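Local coordinates for glycoside Hydrolase (Bacteroides uniformis, PDB 5T99), which probably hydrolyses galactose-containing oligosaccharides from agarose, acting as a family 2 glycoside hydrolase whose pocket holds the sugar mimic d-galacto-isofagomine, at residues 260-265 with 300-305; 291-296 with 444-449; 295-300 with 544-549; 467-472 with 488-493. One frame throughout, in Å; residues are numbered along the deposited sequence.

Overall arrangement
The four contacts lie in or beside the barrel of this family 2 enzyme. Interactions 1, 2 and 3 all draw on the antiparallel pair of strands 293-296 and 299-302, which runs directly into barrel strand 305-313. Interactions 1 and 2 have centres about 13 Å apart, and interactions 2 and 3 about 12 Å. Along the chain the segments of interaction 1 alternate with those of 2 and 3, whereas interaction 4 is nested inside the loop closed by interaction 3, its centre about 9 Å away. The hairpin thus ties together the loop between strands 245-255 and 268-276 and the segments 444-449 and 544-549, while interaction 4 approaches the ligand pocket through Asn-472.

Interaction 1: residues 260-265 with 300-305; sequences WGQKNP and FFLNGE
Asn-303 reaches Trp-260 through its side-chain amide: ND2 donates to the backbone O of Trp-260 at 2.9 Å, with an N-H...O angle of 152°. The accepting oxygen lies in the plane of the amide, while the donor is tilted 27° from the carbonyl plane. Beside this bond stands Leu-302. Its CD2 meets Gln-262 CG at 3.9 Å, and its CD1 comes to the edge of the Trp-260 indole, 4.4 Å from CZ3. With CG anti to the backbone N (chi1 176°), Leu-302 extends its two methyls toward the 260-265 loop. A type I' turn from Leu-302 to Glu-305 presents both residues, with Asn-303 and Gly-304 at its two central positions. In the second shell, Asn-303 OD1 accepts from Lys-292 N, Trp-260 NE1 donates to Asp-361 O, and Gln-262 NE2 is held by Asn-343 O and Gly-364 O. Replacing Asn-303 with an alanine is likely to leave Trp-260 O and Lys-292 N without these partners and weaken the tie between turn and loop. One amide thus bridges two backbone groups, with an apolar patch beside it, joining the loop between strands 245-255 and 268-276 to hairpin 293-302 that leads into barrel strand 305-313.

Interaction 2: residues 291-296 with 444-449; sequences RKICFT and TRPSTC. With EDO (1,2-ethanediol), chain J.
Ile-293 CG1 and Phe-295 CG both stand between the backbone N and the carbonyl carbon (chi1 55° and 71°), and this turns them onto Thr-444, Arg-445 and Pro-446. Ile-293 CD1 rests 3.4 Å from the carbonyl O of Thr-444 and 4.2 Å from Pro-446 CD. The Phe-295 ring slides along the proline in the opposite sense, CE2 touching Pro-446 CB at 3.6 Å. At the other end the Arg-291 chain, bent at chi2, crosses Arg-445 at about a right angle. Arg-291 NH1 stands 3.8 Å from Arg-445 NE, and the two guanidinium planes are 59° apart. A water joins the sides: it accepts from Arg-291 NH2 at 2.8 Å, donates to Thr-444 O at 3.1 Å, and lies over one face of the Arg-445 guanidinium. A 1,2-ethanediol, probably from the crystallisation liquor, puts C1 over a face of the Arg-291 guanidinium and takes a weak bond from Arg-445 NH2 to its O1, 3.3 Å long. Arg-445 forms a salt bridge with Asp-442 and also donates to the carbonyls of Arg-404, His-406 and Val-409; Arg-291 NE donates to Pro-407 O. The proximity of two like charges is thus probably eased by the Asp-442 carboxylate and several backbone carbonyls, while strand 293-296 packs on the loop leading into barrel strand 447-451, mainly through Ile-293 and Phe-295 against Pro-446.

Interaction 3: residues 295-300 with 544-549; sequences FTKDGF and NPRFMG
Thr-296 meets Met-548 through its backbone: Thr-296 O lies 3.9 Å from the terminal methyl CE. Its OG1 accepts from Asp-298 N at 3.0 Å, an ST turn within the type I turn (Thr-296 to Gly-299) that joins antiparallel strands 293-296 and 299-302; this hairpin turn is what Arg-546 and Met-548 hold. Arg-546 NH2 donates to Lys-297 O at 2.9 Å, the oxygen near the guanidinium plane but the donor well above the carbonyl plane, and Arg-546 NE adds a weak bond to the same oxygen at 3.3 Å. Next, Asp-298 OD1 makes a salt bridge to Arg-546 NE at 2.9 Å. The carboxylate and guanidinium planes stand 82° apart, so one oxygen serves the pair; a bend at chi3 of Arg-546 (49°) turns the guanidinium back toward the turn. Lys-297 NZ also reaches Asp-298 OD1, weakly, at 3.3 Å, completing a three-residue network with the aspartate between two positive charges. At Gly-299 the extended Met-548 chain passes along the backbone, CE 3.9 Å from the glycine C. Phe-300 receives the sulfur at its ring edge, a Met-aromatic contact with SD 5.4 Å from the Phe-300 ring centroid and 76° off the normal. The 544-549 segment links helix 534-543 to strand 549-552; Arg-546 also touches Gln-482 of helix 478-484, Phe-547 stacks on Tyr-478 there, and Met-548 packs against Phe-309 of strand 305-313.

Interaction 4: residues 467-472 with 488-493; sequences DIAGMN and LPLYGS
Strands 468-472 and 490-495, joined by helix 478-484, form a beta-alpha-beta unit of the TIM barrel, and Ala-469 pairs with Leu-490 and Gly-470 with Tyr-491 in parallel register. The bonds alternate between the strands: Ala-469 N to Pro-489 O at 2.9 Å, Tyr-491 N to Ala-469 O at 3.2 Å, then Met-471 N to Tyr-491 O at 2.9 Å. A bent, weak bond from Ser-493 N to Met-471 O ends the ladder where the second strand turns a corner. On the face bearing Tyr-491, its CG stands between the backbone N and the carbonyl carbon (chi1 69°), which carries the ring across Gly-470. Gly-470 CA sits over it, 3.9 Å from the Tyr-491 ring centroid and 21° off the normal, a CH-pi contact. A CB on Gly-470 would clash with Tyr-491 CZ and Ser-493 OG. Ile-468 CG2 lies at the ring edge, near its plane, 3.6 Å from Tyr-491 CD2, while Tyr-491 OH bonds to Thr-448 of the strand beyond. The other face pairs Ala-469 CB with Leu-490 CD2 at 3.8 Å. At the C-terminal end Ser-493 OG donates to Asn-472 OD1 at 2.5 Å, nearly in line with the C=O (173°). Asn-472 ND2 donates to Glu-417, which lines the d-galacto-isofagomine pocket; the Asn-472 side chain is about 5 Å from that ligand. Without the amide, as with a leucine at this place, Ser-493 OG and Glu-417 would probably lose their shared partner and turn more freely. These two bonds probably set which way the amide faces, consistent with a second-shell role beside the pocket.

Interaction 1: residues 260-265 with 300-305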
loop_
_atom_site.group_PDB
_atom_site.type_symbol
_atom_site.label_atom_id
_atom_site.label_comp_id
_atom_site.label_asym_id
_atom_site.label_seq_id
_atom_site.Cartn_x
_atom_site.Cartn_y
_atom_site.Cartn_z
ATOM N N TRP A 260 12.905 -10.714 -13.568
ATOM C CA TRP A 260 11.982 -9.759 -12.938
ATOM C C TRP A 260 12.691 -8.415 -12.897
ATOM O O TRP A 260 13.818 -8.307 -12.376
ATOM C CB TRP A 260 11.577 -10.200 -11.527
ATOM C CG TRP A 260 10.570 -9.296 -10.814
ATOM C CD1 TRP A 260 9.215 -9.485 -10.728
ATOM C CD2 TRP A 260 10.852 -8.102 -10.062
ATOM N NE1 TRP A 260 8.641 -8.484 -9.986
ATOM C CE2 TRP A 260 9.614 -7.616 -9.575
ATOM C CE3 TRP A 260 12.022 -7.391 -9.766
ATOM C CZ2 TRP A 260 9.509 -6.449 -8.804
ATOM C CZ3 TRP A 260 11.925 -6.228 -9.001
ATOM C CH2 TRP A 260 10.668 -5.769 -8.525
ATOM N N GLY A 261 12.048 -7.413 -13.490
ATOM C CA GLY A 261 12.551 -6.035 -13.504
ATOM C C GLY A 261 11.389 -5.059 -13.509
ATOM O O GLY A 261 10.244 -5.468 -13.622
ATOM N N GLN A 262 11.694 -3.767 -13.400
ATOM C CA GLN A 262 10.656 -2.732 -13.232
ATOM C C GLN A 262 9.800 -2.549 -14.480
ATOM O O GLN A 262 8.595 -2.372 -14.363
ATOM C CB GLN A 262 11.257 -1.393 -12.761
ATOM C CG GLN A 262 12.068 -1.560 -11.485
ATOM C CD GLN A 262 12.007 -0.362 -10.548
ATOM O OE1 GLN A 262 12.682 0.643 -10.761
ATOM N NE2 GLN A 262 11.223 -0.484 -9.483
ATOM N N LYS A 263 10.413 -2.621 -15.661
ATOM C CA LYS A 263 9.668 -2.550 -16.917
ATOM C C LYS A 263 8.948 -3.866 -17.193
ATOM O O LYS A 263 7.802 -3.857 -17.643
ATOM C CB LYS A 263 10.585 -2.225 -18.104
ATOM C CG LYS A 263 11.315 -0.892 -18.032
ATOM C CD LYS A 263 10.361 0.297 -17.948
ATOM C CE LYS A 263 10.251 0.840 -16.520
ATOM N NZ LYS A 263 9.211 1.902 -16.374
ATOM N N ASN A 264 9.622 -4.983 -16.935
ATOM C CA ASN A 264 9.080 -6.321 -17.207
ATOM C C ASN A 264 9.101 -7.195 -15.945
ATOM O O ASN A 264 10.048 -7.956 -15.708
ATOM C CB ASN A 264 9.817 -6.936 -18.389
ATOM C CG ASN A 264 9.532 -6.171 -19.684
ATOM O OD1 ASN A 264 8.435 -6.274 -20.240
ATOM N ND2 ASN A 264 10.497 -5.361 -20.138
ATOM N N PRO A 265 8.059 -7.043 -15.106
ATOM C CA PRO A 265 7.968 -7.707 -13.803
ATOM C C PRO A 265 7.435 -9.141 -13.919
ATOM O O PRO A 265 6.338 -9.478 -13.437
ATOM C CB PRO A 265 7.017 -6.794 -13.037
ATOM C CG PRO A 265 6.094 -6.280 -14.095
ATOM C CD PRO A 265 6.944 -6.093 -15.304
ATOM N N PHE A 300 22.380 1.685 -4.809
ATOM C CA PHE A 300 21.645 0.421 -4.844
ATOM C C PHE A 300 21.601 -0.070 -6.290
ATOM O O PHE A 300 21.559 0.735 -7.236
ATOM C CB PHE A 300 20.219 0.606 -4.286
ATOM C CG PHE A 300 19.600 -0.665 -3.764
ATOM C CD1 PHE A 300 19.695 -0.999 -2.417
ATOM C CD2 PHE A 300 18.933 -1.536 -4.620
ATOM C CE1 PHE A 300 19.139 -2.185 -1.935
ATOM C CE2 PHE A 300 18.378 -2.719 -4.149
ATOM C CZ PHE A 300 18.487 -3.050 -2.807
ATOM N N PHE A 301 21.607 -1.389 -6.456
ATOM C CA PHE A 301 21.694 -2.003 -7.769
ATOM C C PHE A 301 20.642 -3.093 -7.938
ATOM O O PHE A 301 20.477 -3.937 -7.063
ATOM C CB PHE A 301 23.100 -2.572 -8.000
ATOM C CG PHE A 301 24.175 -1.525 -8.017
ATOM C CD1 PHE A 301 24.633 -0.995 -9.218
ATOM C CD2 PHE A 301 24.724 -1.054 -6.821
ATOM C CE1 PHE A 301 25.624 -0.007 -9.235
ATOM C CE2 PHE A 301 25.700 -0.059 -6.821
ATOM C CZ PHE A 301 26.154 0.464 -8.036
ATOM N N LEU A 302 19.947 -3.050 -9.077
ATOM C CA LEU A 302 18.967 -4.056 -9.475
ATOM C C LEU A 302 19.414 -4.666 -10.805
ATOM O O LEU A 302 19.576 -3.949 -11.801
ATOM C CB LEU A 302 17.576 -3.415 -9.621
ATOM C CG LEU A 302 16.452 -4.325 -10.123
ATOM C CD1 LEU A 302 16.218 -5.475 -9.157
ATOM C CD2 LEU A 302 15.168 -3.542 -10.338
ATOM N N ASN A 303 19.618 -5.981 -10.822
ATOM C CA ASN A 303 20.043 -6.692 -12.040
ATOM C C ASN A 303 21.309 -6.069 -12.684
ATOM O O ASN A 303 21.420 -5.926 -13.906
ATOM C CB ASN A 303 18.854 -6.800 -13.020
ATOM C CG ASN A 303 17.735 -7.671 -12.474
ATOM O OD1 ASN A 303 17.999 -8.653 -11.773
ATOM N ND2 ASN A 303 16.478 -7.321 -12.784
ATOM N N GLY A 304 22.248 -5.695 -11.822
ATOM C CA GLY A 304 23.511 -5.110 -12.228
ATOM C C GLY A 304 23.520 -3.642 -12.613
ATOM O O GLY A 304 24.563 -3.149 -13.005
ATOM N N GLU A 305 22.386 -2.942 -12.514
ATOM C CA GLU A 305 22.285 -1.527 -12.909
ATOM C C GLU A 305 21.910 -0.693 -11.686
ATOM O O GLU A 305 21.142 -1.148 -10.830
ATOM C CB GLU A 305 21.223 -1.329 -13.998
ATOM C CG GLU A 305 21.421 -2.154 -15.279
ATOM C CD GLU A 305 22.565 -1.655 -16.162
ATOM O OE1 GLU A 305 23.351 -2.500 -16.654
ATOM O OE2 GLU A 305 22.683 -0.419 -16.371
#

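Interaction 2: residues 291-296 with 444-449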
loop_
_atom_site.group_PDB
_atom_site.type_symbol
_atom_site.label_atom_id
_atom_site.label_comp_id
_atom_site.label_asym_id
_atom_site.label_seq_id
_atom_site.Cartn_x
_atom_site.Cartn_y
_atom_site.Cartn_z
ATOM N N ARG A 291 15.555 -11.932 -9.846
ATOM C CA ARG A 291 16.312 -10.691 -9.923
ATOM C C ARG A 291 17.386 -10.726 -8.858
ATOM O O ARG A 291 17.209 -11.377 -7.824
ATOM C CB ARG A 291 15.396 -9.448 -9.779
ATOM C CG ARG A 291 15.137 -8.901 -8.368
ATOM C CD ARG A 291 14.238 -9.808 -7.570
ATOM N NE ARG A 291 14.048 -9.355 -6.184
ATOM C CZ ARG A 291 14.818 -9.686 -5.135
ATOM N NH1 ARG A 291 14.502 -9.226 -3.931
ATOM N NH2 ARG A 291 15.898 -10.467 -5.264
ATOM N N LYS A 292 18.494 -10.047 -9.137
ATOM C CA LYS A 292 19.558 -9.852 -8.159
ATOM C C LYS A 292 19.521 -8.416 -7.639
ATOM O O LYS A 292 19.123 -7.478 -8.358
ATOM C CB LYS A 292 20.952 -10.191 -8.719
ATOM C CG LYS A 292 21.435 -9.351 -9.894
ATOM C CD LYS A 292 22.736 -9.911 -10.463
ATOM C CE LYS A 292 23.200 -9.187 -11.725
ATOM N NZ LYS A 292 23.901 -10.083 -12.689
ATOM N N ILE A 293 19.894 -8.270 -6.370
ATOM C CA ILE A 293 20.032 -6.960 -5.752
ATOM C C ILE A 293 21.374 -6.873 -5.055
ATOM O O ILE A 293 21.943 -7.865 -4.626
ATOM C CB ILE A 293 18.882 -6.615 -4.775
ATOM C CG1 ILE A 293 18.712 -7.687 -3.691
ATOM C CG2 ILE A 293 17.587 -6.388 -5.548
ATOM C CD1 ILE A 293 18.032 -7.175 -2.444
ATOM N N CYS A 294 21.860 -5.655 -4.940
ATOM C CA CYS A 294 23.201 -5.409 -4.452
ATOM C C CYS A 294 23.254 -3.950 -4.014
ATOM O O CYS A 294 22.566 -3.111 -4.582
ATOM C CB CYS A 294 24.202 -5.682 -5.585
ATOM S SG CYS A 294 25.889 -5.910 -5.023
ATOM N N PHE A 295 24.046 -3.646 -2.994
ATOM C CA PHE A 295 24.235 -2.264 -2.579
ATOM C C PHE A 295 25.684 -2.054 -2.144
ATOM O O PHE A 295 26.347 -2.974 -1.651
ATOM C CB PHE A 295 23.253 -1.897 -1.452
ATOM C CG PHE A 295 23.576 -2.559 -0.150
ATOM C CD1 PHE A 295 24.405 -1.936 0.774
ATOM C CD2 PHE A 295 23.109 -3.838 0.125
ATOM C CE1 PHE A 295 24.744 -2.575 1.964
ATOM C CE2 PHE A 295 23.438 -4.476 1.316
ATOM C CZ PHE A 295 24.254 -3.841 2.235
ATOM N N THR A 296 26.165 -0.837 -2.357
ATOM C CA THR A 296 27.421 -0.364 -1.787
ATOM C C THR A 296 27.132 0.940 -1.060
ATOM O O THR A 296 25.991 1.427 -1.051
ATOM C CB THR A 296 28.461 -0.110 -2.881
ATOM O OG1 THR A 296 28.101 1.058 -3.640
ATOM C CG2 THR A 296 28.557 -1.333 -3.812
ATOM N N THR A 444 19.576 -12.204 2.196
ATOM C CA THR A 444 19.492 -11.795 0.775
ATOM C C THR A 444 18.936 -10.382 0.558
ATOM O O THR A 444 18.809 -9.939 -0.595
ATOM C CB THR A 444 18.627 -12.765 -0.069
ATOM O OG1 THR A 444 17.240 -12.552 0.210
ATOM C CG2 THR A 444 19.002 -14.217 0.207
ATOM N N ARG A 445 18.579 -9.705 1.651
ATOM C CA ARG A 445 18.029 -8.357 1.611
ATOM C C ARG A 445 18.579 -7.565 2.784
ATOM O O ARG A 445 18.625 -8.084 3.898
ATOM C CB ARG A 445 16.510 -8.406 1.728
ATOM C CG ARG A 445 15.790 -9.014 0.532
ATOM C CD ARG A 445 14.285 -8.980 0.759
ATOM N NE ARG A 445 13.521 -9.658 -0.287
ATOM C CZ ARG A 445 13.343 -10.974 -0.400
ATOM N NH1 ARG A 445 13.880 -11.830 0.462
ATOM N NH2 ARG A 445 12.614 -11.443 -1.414
ATOM N N PRO A 446 19.000 -6.310 2.547
ATOM C CA PRO A 446 19.546 -5.504 3.643
ATOM C C PRO A 446 18.512 -5.012 4.640
ATOM O O PRO A 446 17.343 -4.845 4.289
ATOM C CB PRO A 446 20.172 -4.310 2.920
ATOM C CG PRO A 446 19.431 -4.222 1.639
ATOM C CD PRO A 446 19.206 -5.641 1.245
ATOM N N SER A 447 18.955 -4.798 5.880
ATOM C CA SER A 447 18.162 -4.108 6.887
ATOM C C SER A 447 18.308 -2.601 6.712
ATOM O O SER A 447 19.311 -2.109 6.201
ATOM C CB SER A 447 18.630 -4.497 8.283
ATOM O OG SER A 447 19.980 -4.119 8.501
ATOM N N THR A 448 17.304 -1.869 7.165
ATOM C CA THR A 448 17.337 -0.418 7.147
ATOM C C THR A 448 16.477 0.117 8.289
ATOM O O THR A 448 15.874 -0.655 9.048
ATOM C CB THR A 448 16.858 0.112 5.772
ATOM O OG1 THR A 448 17.095 1.524 5.653
ATOM C CG2 THR A 448 15.383 -0.182 5.568
ATOM N N CYS A 449 16.437 1.443 8.403
ATOM C CA CYS A 449 15.680 2.126 9.444
ATOM C C CYS A 449 15.513 3.583 9.029
ATOM O O CYS A 449 16.355 4.124 8.302
ATOM C CB CYS A 449 16.414 2.016 10.792
ATOM S SG CYS A 449 15.431 2.430 12.255
HETATM C C1 EDO J . 13.382 -13.824 -3.837
HETATM O O1 EDO J . 13.330 -14.426 -2.518
HETATM C C2 EDO J . 12.654 -14.655 -4.901
HETATM O O2 EDO J . 11.520 -13.964 -5.470
HETATM O O HOH W 1 16.500 -10.756 -2.557
#

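Interaction 3: residues 295-300 with 544-549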
loop_
_atom_site.group_PDB
_atom_site.type_symbol
_atom_site.label_atom_id
_atom_site.label_comp_id
_atom_site.label_asym_id
_atom_site.label_seq_id
_atom_site.Cartn_x
_atom_site.Cartn_y
_atom_site.Cartn_z
ATOM N N PHE A 295 24.046 -3.646 -2.994
ATOM C CA PHE A 295 24.235 -2.264 -2.579
ATOM C C PHE A 295 25.684 -2.054 -2.144
ATOM O O PHE A 295 26.347 -2.974 -1.651
ATOM C CB PHE A 295 23.253 -1.897 -1.452
ATOM C CG PHE A 295 23.576 -2.559 -0.150
ATOM C CD1 PHE A 295 24.405 -1.936 0.774
ATOM C CD2 PHE A 295 23.109 -3.838 0.125
ATOM C CE1 PHE A 295 24.744 -2.575 1.964
ATOM C CE2 PHE A 295 23.438 -4.476 1.316
ATOM C CZ PHE A 295 24.254 -3.841 2.235
ATOM N N THR A 296 26.165 -0.837 -2.357
ATOM C CA THR A 296 27.421 -0.364 -1.787
ATOM C C THR A 296 27.132 0.940 -1.060
ATOM O O THR A 296 25.991 1.427 -1.051
ATOM C CB THR A 296 28.461 -0.110 -2.881
ATOM O OG1 THR A 296 28.101 1.058 -3.640
ATOM C CG2 THR A 296 28.557 -1.333 -3.812
ATOM N N LYS A 297 28.166 1.524 -0.472
ATOM C CA LYS A 297 28.046 2.873 0.098
ATOM C C LYS A 297 27.607 3.938 -0.948
ATOM O O LYS A 297 27.089 4.991 -0.572
ATOM C CB LYS A 297 29.369 3.274 0.774
ATOM C CG LYS A 297 30.519 3.511 -0.191
ATOM C CD LYS A 297 31.855 3.632 0.520
ATOM C CE LYS A 297 32.938 4.145 -0.435
ATOM N NZ LYS A 297 32.638 5.509 -0.990
ATOM N N ASP A 298 27.820 3.657 -2.242
ATOM C CA ASP A 298 27.546 4.609 -3.336
ATOM C C ASP A 298 26.233 4.432 -4.070
ATOM O O ASP A 298 25.909 5.245 -4.932
ATOM C CB ASP A 298 28.698 4.591 -4.337
ATOM C CG ASP A 298 29.990 5.133 -3.741
ATOM O OD1 ASP A 298 29.942 5.990 -2.817
ATOM O OD2 ASP A 298 31.061 4.693 -4.202
ATOM N N GLY A 299 25.466 3.399 -3.728
ATOM C CA GLY A 299 24.130 3.229 -4.310
ATOM C C GLY A 299 23.576 1.829 -4.247
ATOM O O GLY A 299 24.207 0.915 -3.711
ATOM N N PHE A 300 22.380 1.685 -4.809
ATOM C CA PHE A 300 21.645 0.421 -4.844
ATOM C C PHE A 300 21.601 -0.070 -6.290
ATOM O O PHE A 300 21.559 0.735 -7.236
ATOM C CB PHE A 300 20.219 0.606 -4.286
ATOM C CG PHE A 300 19.600 -0.665 -3.764
ATOM C CD1 PHE A 300 19.695 -0.999 -2.417
ATOM C CD2 PHE A 300 18.933 -1.536 -4.620
ATOM C CE1 PHE A 300 19.139 -2.185 -1.935
ATOM C CE2 PHE A 300 18.378 -2.719 -4.149
ATOM C CZ PHE A 300 18.487 -3.050 -2.807
ATOM N N ASN A 544 23.707 15.392 -4.176
ATOM C CA ASN A 544 24.229 14.250 -3.410
ATOM C C ASN A 544 23.880 12.922 -4.117
ATOM O O ASN A 544 23.006 12.172 -3.655
ATOM C CB ASN A 544 23.688 14.293 -1.972
ATOM C CG ASN A 544 24.171 15.523 -1.194
ATOM O OD1 ASN A 544 25.311 15.569 -0.716
ATOM N ND2 ASN A 544 23.302 16.523 -1.059
ATOM N N PRO A 545 24.584 12.617 -5.236
ATOM C CA PRO A 545 24.318 11.409 -6.047
ATOM C C PRO A 545 24.437 10.050 -5.330
ATOM O O PRO A 545 23.861 9.072 -5.799
ATOM C CB PRO A 545 25.360 11.490 -7.177
ATOM C CG PRO A 545 26.402 12.439 -6.707
ATOM C CD PRO A 545 25.728 13.391 -5.766
ATOM N N ARG A 546 25.181 9.991 -4.225
ATOM C CA ARG A 546 25.282 8.768 -3.424
ATOM C C ARG A 546 23.955 8.384 -2.778
ATOM O O ARG A 546 23.710 7.203 -2.548
ATOM C CB ARG A 546 26.389 8.885 -2.355
ATOM C CG ARG A 546 27.816 8.962 -2.926
ATOM C CD ARG A 546 28.910 8.949 -1.855
ATOM N NE ARG A 546 28.704 7.853 -0.896
ATOM C CZ ARG A 546 28.861 7.908 0.435
ATOM N NH1 ARG A 546 29.272 9.007 1.068
ATOM N NH2 ARG A 546 28.610 6.820 1.156
ATOM N N PHE A 547 23.118 9.372 -2.463
ATOM C CA PHE A 547 21.794 9.090 -1.912
ATOM C C PHE A 547 20.978 8.302 -2.941
ATOM O O PHE A 547 20.894 8.685 -4.104
ATOM C CB PHE A 547 21.068 10.366 -1.440
ATOM C CG PHE A 547 21.362 10.730 -0.008
ATOM C CD1 PHE A 547 20.364 10.710 0.952
ATOM C CD2 PHE A 547 22.666 11.061 0.390
ATOM C CE1 PHE A 547 20.646 11.010 2.271
ATOM C CE2 PHE A 547 22.953 11.365 1.720
ATOM C CZ PHE A 547 21.939 11.339 2.657
ATOM N N MET A 548 20.406 7.184 -2.491
ATOM C CA MET A 548 19.780 6.205 -3.380
ATOM C C MET A 548 18.438 6.679 -3.896
ATOM O O MET A 548 17.942 6.145 -4.904
ATOM C CB MET A 548 19.584 4.872 -2.662
ATOM C CG MET A 548 20.880 4.221 -2.196
ATOM S SD MET A 548 20.565 2.808 -1.136
ATOM C CE MET A 548 22.228 2.432 -0.596
ATOM N N GLY A 549 17.844 7.646 -3.191
ATOM C CA GLY A 549 16.576 8.261 -3.590
ATOM C C GLY A 549 15.784 8.781 -2.399
ATOM O O GLY A 549 16.337 8.998 -1.317
HETATM O O HOH W 2 24.466 5.580 -0.497
#

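Interaction 4: residues 467-472 with 488-493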
loop_
_atom_site.group_PDB
_atom_site.type_symbol
_atom_site.label_atom_id
_atom_site.label_comp_id
_atom_site.label_asym_id
_atom_site.label_seq_id
_atom_site.Cartn_x
_atom_site.Cartn_y
_atom_site.Cartn_z
ATOM N N ASP A 467 22.152 -2.163 7.658
ATOM C CA ASP A 467 22.939 -2.163 6.431
ATOM C C ASP A 467 22.884 -0.816 5.682
ATOM O O ASP A 467 23.887 -0.379 5.104
ATOM C CB ASP A 467 22.479 -3.305 5.501
ATOM C CG ASP A 467 22.747 -4.688 6.074
ATOM O OD1 ASP A 467 23.892 -4.963 6.491
ATOM O OD2 ASP A 467 21.811 -5.514 6.088
ATOM N N ILE A 468 21.712 -0.185 5.665
ATOM C CA ILE A 468 21.492 1.054 4.908
ATOM C C ILE A 468 20.704 2.023 5.789
ATOM O O ILE A 468 19.641 1.668 6.319
ATOM C CB ILE A 468 20.727 0.804 3.586
ATOM C CG1 ILE A 468 21.460 -0.226 2.694
ATOM C CG2 ILE A 468 20.578 2.101 2.801
ATOM C CD1 ILE A 468 20.629 -0.765 1.546
ATOM N N ALA A 469 21.233 3.239 5.939
ATOM C CA ALA A 469 20.618 4.266 6.786
ATOM C C ALA A 469 19.656 5.163 5.983
ATOM O O ALA A 469 20.040 5.741 4.952
ATOM C CB ALA A 469 21.699 5.115 7.447
ATOM N N GLY A 470 18.417 5.269 6.462
ATOM C CA GLY A 470 17.448 6.207 5.912
ATOM C C GLY A 470 17.336 7.465 6.760
ATOM O O GLY A 470 17.221 7.369 7.977
ATOM N N MET A 471 17.353 8.638 6.121
ATOM C CA MET A 471 17.133 9.920 6.812
ATOM C C MET A 471 15.734 10.477 6.542
ATOM O O MET A 471 15.305 10.570 5.387
ATOM C CB MET A 471 18.170 10.949 6.368
ATOM C CG MET A 471 19.595 10.537 6.660
ATOM S SD MET A 471 20.768 11.810 6.197
ATOM C CE MET A 471 20.713 12.844 7.644
ATOM N N ASN A 472 15.034 10.855 7.609
ATOM C CA ASN A 472 13.736 11.520 7.500
ATOM C C ASN A 472 13.890 13.029 7.618
ATOM O O ASN A 472 14.282 13.525 8.670
ATOM C CB ASN A 472 12.793 11.026 8.588
ATOM C CG ASN A 472 12.345 9.609 8.366
ATOM O OD1 ASN A 472 12.959 8.865 7.592
ATOM N ND2 ASN A 472 11.249 9.226 9.019
ATOM N N LEU A 488 28.626 4.920 5.337
ATOM C CA LEU A 488 27.212 4.539 5.418
ATOM C C LEU A 488 26.519 4.663 4.047
ATOM O O LEU A 488 26.605 5.711 3.414
ATOM C CB LEU A 488 26.469 5.421 6.415
ATOM C CG LEU A 488 26.933 5.353 7.858
ATOM C CD1 LEU A 488 26.161 6.388 8.658
ATOM C CD2 LEU A 488 26.742 3.949 8.418
ATOM N N PRO A 489 25.828 3.595 3.593
ATOM C CA PRO A 489 24.903 3.765 2.469
ATOM C C PRO A 489 23.665 4.522 2.949
ATOM O O PRO A 489 23.193 4.264 4.074
ATOM C CB PRO A 489 24.550 2.325 2.067
ATOM C CG PRO A 489 25.529 1.443 2.774
ATOM C CD PRO A 489 25.916 2.182 4.018
ATOM N N LEU A 490 23.152 5.434 2.111
ATOM C CA LEU A 490 22.143 6.416 2.520
ATOM C C LEU A 490 21.024 6.598 1.502
ATOM O O LEU A 490 21.224 6.437 0.295
ATOM C CB LEU A 490 22.801 7.781 2.789
ATOM C CG LEU A 490 23.716 7.849 4.013
ATOM C CD1 LEU A 490 24.751 8.950 3.867
ATOM C CD2 LEU A 490 22.922 8.049 5.287
ATOM N N TYR A 491 19.844 6.934 2.010
ATOM C CA TYR A 491 18.732 7.384 1.188
ATOM C C TYR A 491 17.800 8.225 2.050
ATOM O O TYR A 491 17.925 8.241 3.268
ATOM C CB TYR A 491 17.983 6.188 0.554
ATOM C CG TYR A 491 17.235 5.348 1.545
ATOM C CD1 TYR A 491 15.856 5.458 1.699
ATOM C CD2 TYR A 491 17.912 4.453 2.350
ATOM C CE1 TYR A 491 15.181 4.684 2.633
ATOM C CE2 TYR A 491 17.248 3.689 3.287
ATOM C CZ TYR A 491 15.887 3.812 3.435
ATOM O OH TYR A 491 15.244 3.047 4.378
ATOM N N GLY A 492 16.875 8.931 1.415
ATOM C CA GLY A 492 15.861 9.689 2.131
ATOM C C GLY A 492 14.681 8.790 2.407
ATOM O O GLY A 492 13.854 8.552 1.522
ATOM N N SER A 493 14.592 8.276 3.630
ATOM C CA SER A 493 13.494 7.362 3.986
ATOM C C SER A 493 12.138 8.048 4.111
ATOM O O SER A 493 11.107 7.387 3.999
ATOM C CB SER A 493 13.819 6.564 5.246
ATOM O OG SER A 493 14.473 7.356 6.215
#